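Local coordinates for protein ammonium transporter (Kuenenia stuttgartiensis, PDB 6EU6) that probably senses ammonium at the membrane and passes the signal on to a histidine kinase, using an ammonium transporter fold, at residues A[80-85]-A[95-100]; A[128-133]-A[376-381]; A[344-349]-A[354-359]. All blocks are in the same frame, centred on the assembly; numbering follows the deposited sequence.

In the fold
All three contacts lie in the helical ammonium transporter fold, and none touches another. Interaction 1 is fully buried: the loop before helix 93-114 lies against that helix, with apolar carbons alone doing the work. Interaction 2 joins two membrane helices, 121-144 and 353-385, far apart in sequence, and is a surface contact made by one pair of stacked phenylalanines. Interaction 3 is partly buried and uses helix 353-385 again, near its first turns, where a glutamine carbonyl oxygen takes two backbone N-H groups of the preceding loop. Along the chain it falls within the long, mostly helical span that interaction 2 closes. The centres of interactions 2 and 3 are about 32 Å apart.

Interaction 1: residues A[80-85]-A[95-100]; sequences FFANDL and SFFFFQ
F97 meets A82 and L85, both approaching its ring from the same side, and these three buried residues make the whole contact. At the outer end of the ring, CE2 of F97 comes to 3.8 Å from CB of A82. Nearer its root, CB of F97 sits 3.7 Å from CD2 of L85, while CD1 of L85 approaches ring atom CD2 of F97 at 4.0 Å. The leucine thus sets both methyls obliquely against the ring's root, while the small alanine methyl lets segment 80-85 come close to its far end. F97 reaches the loop because its CG is anti to the backbone N (chi1 -168°), which stretches the ring out from helix 93-114. A type II beta turn from A82 to L85, with L85 N bonded to A82 O at 3.1 Å, sets both apolar side chains facing the helix. Farther out, F59 and F63 of helix 40-67 also meet F97, and L240 of the second subunit packs on it. Cut back to an alanine, F97 would probably leave A82 and L85 without their shared ring and a gap under the turn. With no polar bond crossing, shape and apolar burial hold the turn to the helix.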
loop_
_atom_site.group_PDB
_atom_site.type_symbol
_atom_site.label_atom_id
_atom_site.label_comp_id
_atom_site.label_asym_id
_atom_site.label_seq_id
_atom_site.Cartn_x
_atom_site.Cartn_y
_atom_site.Cartn_z
ATOM N N PHE A 80 -14.909 8.801 -27.004
ATOM C CA PHE A 80 -15.652 9.368 -25.902
ATOM C C PHE A 80 -16.495 8.295 -25.193
ATOM O O PHE A 80 -17.095 7.428 -25.863
ATOM C CB PHE A 80 -16.509 10.543 -26.378
ATOM C CG PHE A 80 -15.723 11.554 -27.117
ATOM C CD1 PHE A 80 -14.686 12.229 -26.468
ATOM C CD2 PHE A 80 -15.961 11.805 -28.466
ATOM C CE1 PHE A 80 -13.934 13.159 -27.123
ATOM C CE2 PHE A 80 -15.194 12.732 -29.141
ATOM C CZ PHE A 80 -14.174 13.419 -28.481
ATOM N N PHE A 81 -16.512 8.330 -23.843
ATOM C CA PHE A 81 -17.257 7.357 -23.044
ATOM C C PHE A 81 -16.762 5.945 -23.322
ATOM O O PHE A 81 -17.529 4.964 -23.243
ATOM C CB PHE A 81 -18.760 7.444 -23.302
ATOM C CG PHE A 81 -19.321 8.808 -23.047
ATOM C CD1 PHE A 81 -19.449 9.293 -21.739
ATOM C CD2 PHE A 81 -19.705 9.617 -24.092
ATOM C CE1 PHE A 81 -19.927 10.531 -21.504
ATOM C CE2 PHE A 81 -20.188 10.854 -23.851
ATOM C CZ PHE A 81 -20.320 11.308 -22.563
ATOM N N ALA A 82 -15.496 5.873 -23.727
ATOM C CA ALA A 82 -14.860 4.630 -24.119
ATOM C C ALA A 82 -15.585 3.940 -25.291
ATOM O O ALA A 82 -15.577 2.731 -25.378
ATOM C CB ALA A 82 -14.782 3.697 -22.931
ATOM N N ASN A 83 -16.126 4.722 -26.211
ATOM C CA ASN A 83 -17.001 4.194 -27.283
ATOM C C ASN A 83 -16.215 3.282 -28.196
ATOM O O ASN A 83 -15.317 3.712 -28.893
ATOM C CB ASN A 83 -17.656 5.363 -28.077
ATOM C CG ASN A 83 -18.581 4.884 -29.195
ATOM O OD1 ASN A 83 -18.427 3.807 -29.693
ATOM N ND2 ASN A 83 -19.596 5.644 -29.482
ATOM N N ASP A 84 -16.607 2.007 -28.161
ATOM C CA ASP A 84 -16.053 0.945 -28.940
ATOM C C ASP A 84 -14.633 0.598 -28.601
ATOM O O ASP A 84 -13.907 0.065 -29.434
ATOM C CB ASP A 84 -16.200 1.253 -30.432
ATOM C CG ASP A 84 -17.573 1.001 -30.911
ATOM O OD1 ASP A 84 -18.294 0.288 -30.159
ATOM O OD2 ASP A 84 -17.927 1.514 -32.016
ATOM N N LEU A 85 -14.251 0.791 -27.354
ATOM C CA LEU A 85 -12.874 0.499 -26.945
ATOM C C LEU A 85 -12.485 -0.917 -27.360
ATOM O O LEU A 85 -11.518 -1.095 -28.075
ATOM C CB LEU A 85 -12.711 0.677 -25.425
ATOM C CG LEU A 85 -11.288 0.788 -24.935
ATOM C CD1 LEU A 85 -10.659 2.084 -25.417
ATOM C CD2 LEU A 85 -11.309 0.778 -23.426
ATOM N N SER A 95 -7.464 -2.094 -19.992
ATOM C CA SER A 95 -6.294 -1.972 -19.156
ATOM C C SER A 95 -5.557 -0.681 -19.487
ATOM O O SER A 95 -5.221 0.063 -18.629
ATOM C CB SER A 95 -5.428 -3.203 -19.312
ATOM O OG SER A 95 -6.201 -4.335 -19.037
ATOM N N PHE A 96 -5.325 -0.457 -20.766
ATOM C CA PHE A 96 -4.712 0.773 -21.250
ATOM C C PHE A 96 -5.548 1.951 -20.805
ATOM O O PHE A 96 -5.034 2.972 -20.372
ATOM C CB PHE A 96 -4.648 0.759 -22.755
ATOM C CG PHE A 96 -4.004 1.967 -23.327
ATOM C CD1 PHE A 96 -2.617 2.075 -23.405
ATOM C CD2 PHE A 96 -4.776 3.016 -23.770
ATOM C CE1 PHE A 96 -2.037 3.213 -23.977
ATOM C CE2 PHE A 96 -4.208 4.170 -24.317
ATOM C CZ PHE A 96 -2.834 4.258 -24.443
ATOM N N PHE A 97 -6.861 1.853 -20.981
ATOM C CA PHE A 97 -7.755 2.940 -20.640
ATOM C C PHE A 97 -7.640 3.321 -19.135
ATOM O O PHE A 97 -7.536 4.513 -18.800
ATOM C CB PHE A 97 -9.179 2.537 -20.945
ATOM C CG PHE A 97 -10.141 3.655 -20.908
ATOM C CD1 PHE A 97 -10.761 4.023 -19.748
ATOM C CD2 PHE A 97 -10.505 4.292 -22.082
ATOM C CE1 PHE A 97 -11.675 5.056 -19.708
ATOM C CE2 PHE A 97 -11.456 5.289 -22.054
ATOM C CZ PHE A 97 -12.019 5.700 -20.851
ATOM N N PHE A 98 -7.587 2.312 -18.260
ATOM C CA PHE A 98 -7.562 2.610 -16.856
ATOM C C PHE A 98 -6.208 3.178 -16.448
ATOM O O PHE A 98 -6.147 4.091 -15.614
ATOM C CB PHE A 98 -7.904 1.370 -16.020
ATOM C CG PHE A 98 -7.979 1.660 -14.541
ATOM C CD1 PHE A 98 -8.808 2.673 -14.043
ATOM C CD2 PHE A 98 -7.143 1.018 -13.659
ATOM C CE1 PHE A 98 -8.819 3.016 -12.699
ATOM C CE2 PHE A 98 -7.162 1.344 -12.301
ATOM C CZ PHE A 98 -8.006 2.331 -11.821
ATOM N N PHE A 99 -5.155 2.592 -16.999
ATOM C CA PHE A 99 -3.796 3.114 -16.857
ATOM C C PHE A 99 -3.690 4.593 -17.212
ATOM O O PHE A 99 -3.211 5.411 -16.420
ATOM C CB PHE A 99 -2.836 2.254 -17.646
ATOM C CG PHE A 99 -1.361 2.561 -17.386
ATOM C CD1 PHE A 99 -0.723 2.101 -16.259
ATOM C CD2 PHE A 99 -0.634 3.305 -18.274
ATOM C CE1 PHE A 99 0.665 2.374 -16.036
ATOM C CE2 PHE A 99 0.730 3.559 -18.072
ATOM C CZ PHE A 99 1.379 3.116 -16.921
ATOM N N GLN A 100 -4.281 4.970 -18.326
ATOM C CA GLN A 100 -4.203 6.348 -18.720
ATOM C C GLN A 100 -5.144 7.178 -17.841
ATOM O O GLN A 100 -4.864 8.319 -17.620
ATOM C CB GLN A 100 -4.557 6.515 -20.208
ATOM C CG GLN A 100 -3.601 5.818 -21.184
ATOM C CD GLN A 100 -2.186 6.408 -21.103
ATOM O OE1 GLN A 100 -2.014 7.550 -20.769
ATOM N NE2 GLN A 100 -1.179 5.589 -21.358
#

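Interaction 2: residues A[128-133]-A[376-381]; sequences TAFIVA and MLFFLC
An offset (parallel-displaced) aromatic stack joins two membrane helices of the ammonium transporter fold, 121-144 and 353-385, through F130 on the first and F378 on the second. The ring centroids are 4.3 Å apart and the planes are inclined by only 16°, so the two phenylalanines lie nearly face to face but slid along each other. The side chains come from facing helices and pass in opposite directions, each ring reaching toward the root of the other. Both side chains are extended, CG opposite the backbone N (chi1 -174° for F130 and 175° for F378), a setting that carries each ring across the gap between backbones whose nearest CA atoms, those of F130 and F378, are 8.1 Å apart.

The displacement gives each ring a second role. CB of F130 stands over the F378 face, 3.9 Å from its centroid, and CB of F378 stands likewise over the F130 face; both are CH-pi contacts. Phenylalanine suits these two positions because a flat, wholly apolar ring offers a broad face and brings no polar atom that would need a partner at a partly exposed surface of a membrane protein. Around the pair, F130 also touches I135 and F378 touches A126, both on helix 121-144. Next to F378 in sequence, F379 turns to F177 of helix 167-185, extending the aromatic packing inward. Within the stack itself the nearest approach is 3.4 Å, from CG of F130 to CD1 of F378, which lies over the F130 face toward its rim.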
loop_
_atom_site.group_PDB
_atom_site.type_symbol
_atom_site.label_atom_id
_atom_site.label_comp_id
_atom_site.label_asym_id
_atom_site.label_seq_id
_atom_site.Cartn_x
_atom_site.Cartn_y
_atom_site.Cartn_z
ATOM N N THR A 128 -9.853 20.997 -11.531
ATOM C CA THR A 128 -9.739 19.621 -11.865
ATOM C C THR A 128 -10.478 19.264 -13.110
ATOM O O THR A 128 -9.977 18.592 -14.003
ATOM C CB THR A 128 -10.292 18.703 -10.709
ATOM O OG1 THR A 128 -9.613 19.014 -9.481
ATOM C CG2 THR A 128 -10.097 17.206 -11.070
ATOM N N ALA A 129 -11.705 19.711 -13.205
ATOM C CA ALA A 129 -12.484 19.355 -14.375
ATOM C C ALA A 129 -11.856 19.928 -15.628
ATOM O O ALA A 129 -11.787 19.253 -16.685
ATOM C CB ALA A 129 -13.903 19.919 -14.198
ATOM N N PHE A 130 -11.362 21.169 -15.514
ATOM C CA PHE A 130 -10.789 21.850 -16.683
ATOM C C PHE A 130 -9.483 21.211 -17.171
ATOM O O PHE A 130 -9.292 20.971 -18.373
ATOM C CB PHE A 130 -10.675 23.334 -16.437
ATOM C CG PHE A 130 -10.228 24.128 -17.656
ATOM C CD1 PHE A 130 -11.129 24.448 -18.696
ATOM C CD2 PHE A 130 -8.915 24.627 -17.762
ATOM C CE1 PHE A 130 -10.697 25.182 -19.800
ATOM C CE2 PHE A 130 -8.520 25.352 -18.888
ATOM C CZ PHE A 130 -9.415 25.627 -19.888
ATOM N N ILE A 131 -8.582 20.877 -16.248
ATOM C CA ILE A 131 -7.342 20.268 -16.650
ATOM C C ILE A 131 -7.568 18.916 -17.284
ATOM O O ILE A 131 -6.918 18.595 -18.293
ATOM C CB ILE A 131 -6.260 20.298 -15.551
ATOM C CG1 ILE A 131 -4.883 19.914 -16.183
ATOM C CG2 ILE A 131 -6.603 19.342 -14.421
ATOM C CD1 ILE A 131 -3.730 19.896 -15.226
ATOM N N VAL A 132 -8.537 18.141 -16.764
ATOM C CA VAL A 132 -8.748 16.820 -17.236
ATOM C C VAL A 132 -9.514 16.741 -18.597
ATOM O O VAL A 132 -9.317 15.790 -19.378
ATOM C CB VAL A 132 -9.439 15.952 -16.172
ATOM C CG1 VAL A 132 -9.642 14.536 -16.697
ATOM C CG2 VAL A 132 -8.536 15.803 -14.900
ATOM N N ALA A 133 -10.394 17.726 -18.827
ATOM C CA ALA A 133 -11.240 17.824 -20.043
ATOM C C ALA A 133 -10.526 18.480 -21.213
ATOM O O ALA A 133 -10.789 18.091 -22.317
ATOM C CB ALA A 133 -12.552 18.592 -19.733
ATOM N N MET A 376 -3.862 30.388 -16.636
ATOM C CA MET A 376 -4.096 31.829 -16.322
ATOM C C MET A 376 -5.471 32.333 -16.819
ATOM O O MET A 376 -6.227 32.952 -16.055
ATOM C CB MET A 376 -2.982 32.736 -16.849
ATOM C CG MET A 376 -1.662 32.607 -16.096
ATOM S SD MET A 376 -1.688 33.025 -14.319
ATOM C CE MET A 376 -1.963 34.790 -14.486
ATOM N N LEU A 377 -5.817 32.021 -18.058
ATOM C CA LEU A 377 -7.094 32.416 -18.608
ATOM C C LEU A 377 -8.254 31.805 -17.834
ATOM O O LEU A 377 -9.265 32.447 -17.525
ATOM C CB LEU A 377 -7.147 32.038 -20.104
ATOM C CG LEU A 377 -6.239 33.001 -20.907
ATOM C CD1 LEU A 377 -5.991 32.631 -22.371
ATOM C CD2 LEU A 377 -6.838 34.401 -20.839
ATOM N N PHE A 378 -8.087 30.547 -17.489
ATOM C CA PHE A 378 -9.170 29.828 -16.789
ATOM C C PHE A 378 -9.412 30.429 -15.452
ATOM O O PHE A 378 -10.570 30.726 -15.132
ATOM C CB PHE A 378 -8.877 28.332 -16.679
ATOM C CG PHE A 378 -9.884 27.599 -15.876
ATOM C CD1 PHE A 378 -11.075 27.192 -16.447
ATOM C CD2 PHE A 378 -9.663 27.378 -14.530
ATOM C CE1 PHE A 378 -12.081 26.576 -15.675
ATOM C CE2 PHE A 378 -10.616 26.706 -13.771
ATOM C CZ PHE A 378 -11.846 26.325 -14.347
ATOM N N PHE A 379 -8.347 30.668 -14.679
ATOM C CA PHE A 379 -8.564 31.256 -13.364
ATOM C C PHE A 379 -8.931 32.751 -13.408
ATOM O O PHE A 379 -9.590 33.208 -12.484
ATOM C CB PHE A 379 -7.410 30.999 -12.400
ATOM C CG PHE A 379 -7.349 29.553 -11.994
ATOM C CD1 PHE A 379 -8.287 29.045 -11.081
ATOM C CD2 PHE A 379 -6.412 28.713 -12.507
ATOM C CE1 PHE A 379 -8.316 27.699 -10.743
ATOM C CE2 PHE A 379 -6.416 27.349 -12.166
ATOM C CZ PHE A 379 -7.355 26.854 -11.260
ATOM N N LEU A 380 -8.542 33.453 -14.467
ATOM C CA LEU A 380 -8.998 34.828 -14.670
ATOM C C LEU A 380 -10.476 34.823 -14.912
ATOM O O LEU A 380 -11.184 35.589 -14.297
ATOM C CB LEU A 380 -8.305 35.501 -15.857
ATOM C CG LEU A 380 -6.911 36.031 -15.542
ATOM C CD1 LEU A 380 -6.182 36.278 -16.849
ATOM C CD2 LEU A 380 -6.859 37.294 -14.638
ATOM N N CYS A 381 -10.958 33.946 -15.783
ATOM C CA CYS A 381 -12.389 33.888 -16.071
ATOM C C CYS A 381 -13.149 33.403 -14.897
ATOM O O CYS A 381 -14.178 33.974 -14.586
ATOM C CB CYS A 381 -12.737 33.031 -17.271
ATOM S SG CYS A 381 -11.927 33.666 -18.746
#

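Interaction 3: residues A[344-349]-A[354-359]; sequences SYLLAE and MHQLGI
Q356 points its side chain from helix 353-385 at the loop, and its OE1 takes two backbone N-H groups in succession: L347 N and A348 N, each at 2.9 Å from OE1. The two donors arrive from opposite faces of the amide plane, L347 N tilted from it by 27° and A348 N by about the same amount. Both bonds are well short of straight, the N-H angle being 141° for L347, as expected when neighbouring peptides share one acceptor. The grip depends on a bent chain: it first runs out from the helix and then turns at chi2 (72°), bringing the amide over to the loop. Glutamine suits the place because its amide can accept and donate at once. While OE1 holds the loop, NE2 gives hydrogen bonds to G160 O and to Q360 OE1, so this buried group is fixed at both ends.

Apolar atoms fill in beside it. L346 crosses the glutamine at a slant, its CD2 reaching CG of Q356 at 4.0 Å. A348 points its methyl at the helix, where it meets H355, Q356 and I359, residues on one side of the first turns: CD2 of H355 lies 3.6 Å from CB of A348, CD1 of I359 lies 3.7 Å from it, and the backbone N of Q356 is close by too. A small side chain fits here, since the CA atoms of A348 and Q356 are only 5.0 Å apart.

The contact thus fastens the loop that follows helix 322-340 to the first turns of helix 353-385, where Q356 also packs on A338 of helix 322-340 and on I162 of another loop.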
loop_
_atom_site.group_PDB
_atom_site.type_symbol
_atom_site.label_atom_id
_atom_site.label_comp_id
_atom_site.label_asym_id
_atom_site.label_seq_id
_atom_site.Cartn_x
_atom_site.Cartn_y
_atom_site.Cartn_z
ATOM N N SER A 344 19.614 4.606 -29.906
ATOM C CA SER A 344 18.528 3.941 -30.620
ATOM C C SER A 344 17.142 4.446 -30.296
ATOM O O SER A 344 16.172 4.161 -31.042
ATOM C CB SER A 344 18.554 2.411 -30.321
ATOM O OG SER A 344 18.885 2.138 -28.956
ATOM N N TYR A 345 16.993 5.135 -29.151
ATOM C CA TYR A 345 15.694 5.701 -28.794
ATOM C C TYR A 345 15.402 7.102 -29.350
ATOM O O TYR A 345 14.244 7.577 -29.312
ATOM C CB TYR A 345 15.556 5.727 -27.258
ATOM C CG TYR A 345 15.321 4.375 -26.714
ATOM C CD1 TYR A 345 14.035 3.903 -26.609
ATOM C CD2 TYR A 345 16.359 3.578 -26.341
ATOM C CE1 TYR A 345 13.787 2.657 -26.127
ATOM C CE2 TYR A 345 16.125 2.318 -25.844
ATOM C CZ TYR A 345 14.819 1.898 -25.730
ATOM O OH TYR A 345 14.514 0.663 -25.305
ATOM N N LEU A 346 16.438 7.800 -29.802
ATOM C CA LEU A 346 16.237 9.152 -30.237
ATOM C C LEU A 346 15.313 9.180 -31.467
ATOM O O LEU A 346 15.315 8.274 -32.288
ATOM C CB LEU A 346 17.568 9.811 -30.474
ATOM C CG LEU A 346 18.539 9.826 -29.302
ATOM C CD1 LEU A 346 19.808 10.541 -29.774
ATOM C CD2 LEU A 346 18.012 10.529 -28.084
ATOM N N LEU A 347 14.461 10.185 -31.566
ATOM C CA LEU A 347 13.590 10.274 -32.707
ATOM C C LEU A 347 13.981 11.457 -33.563
ATOM O O LEU A 347 13.424 11.609 -34.626
ATOM C CB LEU A 347 12.132 10.466 -32.270
ATOM C CG LEU A 347 11.472 9.289 -31.566
ATOM C CD1 LEU A 347 10.050 9.743 -31.162
ATOM C CD2 LEU A 347 11.457 8.065 -32.467
ATOM N N ALA A 348 14.903 12.311 -33.118
ATOM C CA ALA A 348 15.200 13.520 -33.866
ATOM C C ALA A 348 15.541 13.081 -35.266
ATOM O O ALA A 348 16.339 12.145 -35.421
ATOM C CB ALA A 348 16.368 14.220 -33.259
ATOM N N GLU A 349 14.930 13.720 -36.273
ATOM C CA GLU A 349 15.085 13.240 -37.650
ATOM C C GLU A 349 16.526 13.038 -38.064
ATOM O O GLU A 349 16.839 12.088 -38.769
ATOM C CB GLU A 349 14.399 14.113 -38.704
ATOM C CG GLU A 349 14.751 13.546 -40.091
ATOM C CD GLU A 349 13.703 13.739 -41.145
ATOM O OE1 GLU A 349 13.044 14.795 -41.086
ATOM O OE2 GLU A 349 13.582 12.836 -42.027
ATOM N N MET A 354 21.947 16.932 -30.005
ATOM C CA MET A 354 21.708 18.356 -30.158
ATOM C C MET A 354 20.326 18.638 -30.716
ATOM O O MET A 354 19.583 19.465 -30.214
ATOM C CB MET A 354 22.698 18.931 -31.152
ATOM C CG MET A 354 22.707 20.429 -31.136
ATOM S SD MET A 354 24.139 20.981 -30.213
ATOM C CE MET A 354 25.477 20.522 -31.330
ATOM N N HIS A 355 19.979 17.924 -31.748
ATOM C CA HIS A 355 18.712 18.136 -32.402
ATOM C C HIS A 355 17.619 17.618 -31.427
ATOM O O HIS A 355 16.648 18.257 -31.237
ATOM C CB HIS A 355 18.705 17.351 -33.711
ATOM C CG HIS A 355 17.688 17.804 -34.708
ATOM N ND1 HIS A 355 17.991 18.677 -35.729
ATOM C CD2 HIS A 355 16.381 17.475 -34.870
ATOM C CE1 HIS A 355 16.909 18.883 -36.463
ATOM N NE2 HIS A 355 15.917 18.173 -35.958
ATOM N N GLN A 356 17.782 16.431 -30.831
ATOM C CA GLN A 356 16.780 15.968 -29.837
ATOM C C GLN A 356 16.599 16.956 -28.704
ATOM O O GLN A 356 15.464 17.173 -28.241
ATOM C CB GLN A 356 17.181 14.611 -29.278
ATOM C CG GLN A 356 16.075 13.955 -28.482
ATOM C CD GLN A 356 14.997 13.480 -29.395
ATOM O OE1 GLN A 356 15.266 12.700 -30.306
ATOM N NE2 GLN A 356 13.779 13.895 -29.150
ATOM N N LEU A 357 17.683 17.605 -28.255
ATOM C CA LEU A 357 17.580 18.597 -27.209
ATOM C C LEU A 357 16.675 19.744 -27.624
ATOM O O LEU A 357 15.968 20.325 -26.779
ATOM C CB LEU A 357 18.939 19.143 -26.829
ATOM C CG LEU A 357 19.022 19.994 -25.589
ATOM C CD1 LEU A 357 18.496 19.280 -24.316
ATOM C CD2 LEU A 357 20.456 20.446 -25.375
ATOM N N GLY A 358 16.663 20.075 -28.920
ATOM C CA GLY A 358 15.919 21.260 -29.407
ATOM C C GLY A 358 14.440 20.833 -29.454
ATOM O O GLY A 358 13.588 21.601 -29.129
ATOM N N ILE A 359 14.159 19.603 -29.848
ATOM C CA ILE A 359 12.783 19.074 -29.885
ATOM C C ILE A 359 12.249 18.937 -28.435
ATOM O O ILE A 359 11.094 19.228 -28.178
ATOM C CB ILE A 359 12.737 17.708 -30.618
ATOM C CG1 ILE A 359 13.005 17.873 -32.122
ATOM C CG2 ILE A 359 11.441 16.969 -30.406
ATOM C CD1 ILE A 359 13.553 16.617 -32.773
#